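Local structure of 14 kDa fatty acid-binding protein (Schistosoma mansoni, 1VYF) at residues R109-G113 with D114-T118; R32-G35 with N36-P40. The protein binds long-chain fatty acids such as oleic and arachidonic acid inside a beta-barrel and may transport them in the cytoplasm. One frame throughout, in Å; residues are numbered along the deposited sequence. Where two conformers were deposited one is given.

Contact 1 (R109-G113 with D114-T118); sequences REVDG and DTMKT. With OLA (oleic acid), chain B.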
# COMPACT_ATOMS: atom_id res chain seq x y z
N ARG A 109 7.02 2.02 -0.70
CA ARG A 109 7.29 0.70 -0.16
C ARG A 109 8.73 0.37 -0.45
O ARG A 109 9.17 0.37 -1.61
CB ARG A 109 6.39 -0.34 -0.79
CG ARG A 109 4.90 -0.06 -0.59
CD ARG A 109 4.01 -1.17 -1.05
NE ARG A 109 2.66 -1.04 -0.55
CZ ARG A 109 1.67 -0.36 -1.12
NH1 ARG A 109 1.85 0.28 -2.25
NH2 ARG A 109 0.49 -0.35 -0.53
N GLU A 110 9.49 0.10 0.60
CA GLU A 110 10.89 -0.18 0.43
C GLU A 110 11.24 -1.43 1.21
O GLU A 110 10.89 -1.50 2.36
CB GLU A 110 11.69 1.01 0.94
CG GLU A 110 13.20 0.82 0.90
CD GLU A 110 13.99 2.12 0.87
OE1 GLU A 110 13.43 3.19 1.20
OE2 GLU A 110 15.17 2.07 0.47
N VAL A 111 11.95 -2.36 0.58
CA VAL A 111 12.30 -3.64 1.19
C VAL A 111 13.73 -3.57 1.63
O VAL A 111 14.61 -3.19 0.86
CB VAL A 111 12.11 -4.83 0.24
CG1 VAL A 111 12.69 -6.12 0.83
CG2 VAL A 111 10.63 -5.02 -0.07
N ASP A 112 13.95 -3.91 2.90
CA ASP A 112 15.29 -4.01 3.47
C ASP A 112 15.38 -5.27 4.28
O ASP A 112 14.93 -5.33 5.43
CB ASP A 112 15.60 -2.82 4.37
CG ASP A 112 17.02 -2.89 4.97
OD1 ASP A 112 17.35 -2.07 5.87
OD2 ASP A 112 17.86 -3.70 4.59
N GLY A 113 15.90 -6.32 3.66
CA GLY A 113 15.98 -7.60 4.34
C GLY A 113 14.62 -8.19 4.63
O GLY A 113 13.86 -8.48 3.69
N ASP A 114 14.31 -8.38 5.91
CA ASP A 114 13.02 -8.92 6.30
C ASP A 114 11.98 -7.90 6.69
O ASP A 114 10.94 -8.31 7.20
CB ASP A 114 13.17 -9.95 7.41
CG ASP A 114 13.89 -11.19 6.91
OD1 ASP A 114 13.77 -11.54 5.69
OD2 ASP A 114 14.60 -11.84 7.67
N THR A 115 12.25 -6.63 6.42
CA THR A 115 11.27 -5.54 6.58
C THR A 115 10.86 -4.86 5.29
O THR A 115 11.70 -4.45 4.53
CB THR A 115 11.88 -4.46 7.53
OG1 THR A 115 12.24 -5.07 8.79
CG2 THR A 115 10.86 -3.40 7.94
N MET A 116 9.55 -4.71 5.08
CA MET A 116 9.06 -3.78 4.09
C MET A 116 8.47 -2.62 4.85
O MET A 116 7.55 -2.81 5.67
CB MET A 116 8.00 -4.42 3.18
CG MET A 116 7.40 -3.39 2.20
SD MET A 116 6.31 -4.11 1.04
CE MET A 116 4.83 -4.09 1.99
N LYS A 117 9.05 -1.45 4.63
CA LYS A 117 8.61 -0.23 5.26
C LYS A 117 7.69 0.45 4.30
O LYS A 117 8.08 0.72 3.17
CB LYS A 117 9.78 0.68 5.58
CG LYS A 117 9.33 2.02 6.18
CD LYS A 117 10.45 2.89 6.70
CE LYS A 117 11.47 3.23 5.65
NZ LYS A 117 12.60 3.99 6.26
N THR A 118 6.49 0.77 4.74
CA THR A 118 5.52 1.47 3.86
C THR A 118 5.28 2.88 4.42
O THR A 118 4.75 3.01 5.52
CB THR A 118 4.22 0.66 3.84
OG1 THR A 118 4.48 -0.62 3.24
CG2 THR A 118 3.13 1.30 2.96
C1 OLA B . -0.40 0.03 3.55
O1 OLA B . -0.12 -0.70 2.61
O2 OLA B . -0.07 -0.43 4.75
C2 OLA B . -1.01 1.43 3.47
C3 OLA B . -1.98 1.76 2.32
C4 OLA B . -3.28 2.45 2.81
C5 OLA B . -3.58 3.85 2.26
C6 OLA B . -4.54 4.66 3.14
C7 OLA B . -6.02 4.43 2.87
C8 OLA B . -6.61 3.29 3.70
C9 OLA B . -7.78 3.73 4.54
C10 OLA B . -8.38 2.92 5.43
C11 OLA B . -7.96 1.50 5.71
C12 OLA B . -9.16 0.55 5.80
C13 OLA B . -8.79 -0.82 6.40
C14 OLA B . -7.96 -1.72 5.47
C15 OLA B . -6.45 -1.62 5.73
C16 OLA B . -5.64 -2.14 4.53
C17 OLA B . -4.66 -1.10 3.98
C18 OLA B . -3.33 -1.23 4.67
O HOH W 1 2.18 -2.10 2.12
O HOH W 2 14.88 -5.12 8.79
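The beta hairpin of strands 104-112 and 115-122 closes here through a type II' turn, and its inward face carries part of the carboxylate site of the fatty acid barrel. Arg109 and Thr118, a non-hydrogen-bonded pair, send their side chains the same way, side by side, with Arg109 CG 3.9 Å from Thr118 OG1. The arginine chain runs extended from CG to NE, which carries the guanidinium to the oleate headgroup. There Arg109 NH2 donates to OLA O1 at 3.2 Å, a bent bond (146° at the hydrogen), while NE gives its hydrogen to a water lying in the guanidinium plane. That water donates to OLA O1 at 2.7 Å and is also bonded to Thr118 OG1, so the headgroup is reached both directly and through solvent. Gln96 OE1 accepts from Arg109 NH1 and probably helps fix the guanidinium's rotation; Tyr131 and Arg129 complete the anion site. On the same face Val111 CG2 packs 4.2 Å from Met116 CB, beside Phe6 and Trp10. Glu110 and Lys117 exchange two backbone bonds, Lys117 N to Glu110 O being 2.9 Å. At the turn, Asp112 N meets Thr115 O almost straight (178°), whereas Thr115 N approaches Asp112 O from above the carbonyl plane. Gly113, at positive phi, occupies the first corner. This is a two-residue beta hairpin of a fatty acid-binding protein, with arginine and bridging water holding the ligand carboxylate.

Contact 2 (R32-G35 with N36-P40); sequences RQIG and NTVTP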
# COMPACT_ATOMS: atom_id res chain seq x y z
N ARG A 32 -12.18 3.74 9.91
CA ARG A 32 -10.94 4.16 10.57
C ARG A 32 -10.62 3.21 11.72
O ARG A 32 -9.46 2.77 11.86
CB ARG A 32 -11.04 5.61 11.06
CG ARG A 32 -10.64 6.60 10.02
CD ARG A 32 -10.95 8.06 10.36
NE ARG A 32 -10.22 8.48 11.55
CZ ARG A 32 -10.71 9.32 12.46
NH1 ARG A 32 -11.91 9.86 12.31
NH2 ARG A 32 -9.98 9.64 13.52
N GLN A 33 -11.63 2.85 12.51
CA GLN A 33 -11.38 1.97 13.65
C GLN A 33 -10.89 0.60 13.18
O GLN A 33 -9.97 0.04 13.79
CB GLN A 33 -12.60 1.79 14.57
CG GLN A 33 -13.14 3.09 15.26
CD GLN A 33 -12.08 4.13 15.65
OE1 GLN A 33 -11.37 3.95 16.64
NE2 GLN A 33 -11.99 5.20 14.88
N ILE A 34 -11.52 0.06 12.14
CA ILE A 34 -11.07 -1.18 11.49
C ILE A 34 -9.63 -1.02 10.99
O ILE A 34 -8.80 -1.88 11.25
CB ILE A 34 -12.01 -1.62 10.32
CG1 ILE A 34 -13.39 -2.02 10.86
CG2 ILE A 34 -11.43 -2.82 9.53
CD1 ILE A 34 -14.50 -1.91 9.80
N GLY A 35 -9.34 0.09 10.33
CA GLY A 35 -7.99 0.39 9.83
C GLY A 35 -6.93 0.52 10.91
O GLY A 35 -5.74 0.20 10.66
N ASN A 36 -7.34 0.94 12.12
CA ASN A 36 -6.42 1.03 13.27
C ASN A 36 -6.24 -0.30 14.04
O ASN A 36 -5.43 -0.35 14.98
CB ASN A 36 -6.85 2.17 14.21
CG ASN A 36 -6.71 3.56 13.56
OD1 ASN A 36 -5.80 3.79 12.76
ND2 ASN A 36 -7.60 4.49 13.90
N THR A 37 -6.95 -1.35 13.64
CA THR A 37 -6.94 -2.63 14.33
C THR A 37 -6.44 -3.81 13.47
O THR A 37 -5.62 -4.61 13.95
CB THR A 37 -8.32 -3.00 14.92
OG1 THR A 37 -9.22 -3.36 13.87
CG2 THR A 37 -8.99 -1.83 15.65
N VAL A 38 -6.92 -3.94 12.23
CA VAL A 38 -6.59 -5.13 11.43
C VAL A 38 -5.13 -5.12 11.03
O VAL A 38 -4.53 -4.06 10.82
CB VAL A 38 -7.43 -5.33 10.14
CG1 VAL A 38 -8.87 -5.60 10.48
CG2 VAL A 38 -7.28 -4.14 9.17
N THR A 39 -4.59 -6.32 10.89
CA THR A 39 -3.21 -6.52 10.49
C THR A 39 -3.23 -7.37 9.23
O THR A 39 -3.36 -8.60 9.26
CB THR A 39 -2.41 -7.19 11.61
OG1 THR A 39 -3.12 -8.33 12.06
CG2 THR A 39 -2.37 -6.32 12.82
N PRO A 40 -3.17 -6.70 8.08
CA PRO A 40 -3.26 -7.42 6.82
C PRO A 40 -2.01 -8.20 6.48
O PRO A 40 -0.93 -7.89 6.96
CB PRO A 40 -3.45 -6.28 5.80
CG PRO A 40 -3.85 -5.16 6.59
CD PRO A 40 -3.06 -5.25 7.87
O HOH W 3 -4.40 -1.81 9.35
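Thr37 turns its hydroxyl in between its own backbone N and carbonyl carbon (chi1 72°), and this rotation brings OG1 to the carbonyl of Ile34, at the C-terminal end of helix 29-35. The helix belongs to the helix-turn-helix lid of the fatty acid-binding protein barrel, and residues 36-40 lead from it into strand 41-47. Three donors converge on Ile34 O. Val38 N reaches Ile34 O almost straight, at 3.0 Å (174° at the hydrogen), close to the line of the C=O bond. Thr37 N lies 3.1 Å from Ile34 O, well above the carbonyl plane. The hydroxyl of Thr37 donates as well, with OG1 3.0 Å from Ile34 O and tilted moderately from the plane. The Ile34 carbonyl is thus gripped by two amides and a hydroxyl, which ties Thr37 and Val38 to Ile34 in the last turn of helix 29-35.

One residue earlier in the chain, Asn36 N bonds to Arg32 O at 2.8 Å. Arg32 O also lies over the face of the Asn36 side-chain amide, 3.3 Å from its CG. The ND2 of Asn36 is bonded to Asp19 of helix 18-24, and Asp19 also forms a salt bridge with Arg32 NH2, so one carboxylate holds both sides of this junction against the neighbouring helix.

Apolar contact accompanies the polar grip. Ile34 CG2 meets Val38 CG1 at 3.9 Å, the two side chains crossing at a slant, with Phe59 against Ile34 and Thr58 against Val38. Gly35 touches the bound oleate. A water bridges the backbone here, donating to Gly35 O and to Val38 O, each 2.7 Å from the water oxygen.

Overall arrangement
Contact 2 comes first along the chain, where helix 29-35 hands over to strand 41-47; contact 1 follows much later, in the hairpin of strands 104-112 and 115-122. Their centres lie 20 Å apart and their nearest atoms about 9 Å, so they do not touch. Strand 41-47, entered from contact 2, belongs to the same antiparallel sheet as the hairpin, separated from strand 115-122 by strands 8-16 and 125-133. Oleate links the two regions: its carboxylate is bound at contact 1, while Gly35 of contact 2 touches the ligand. One barrel thus combines a polar anchor in its wall with a helical lid beside the lipid.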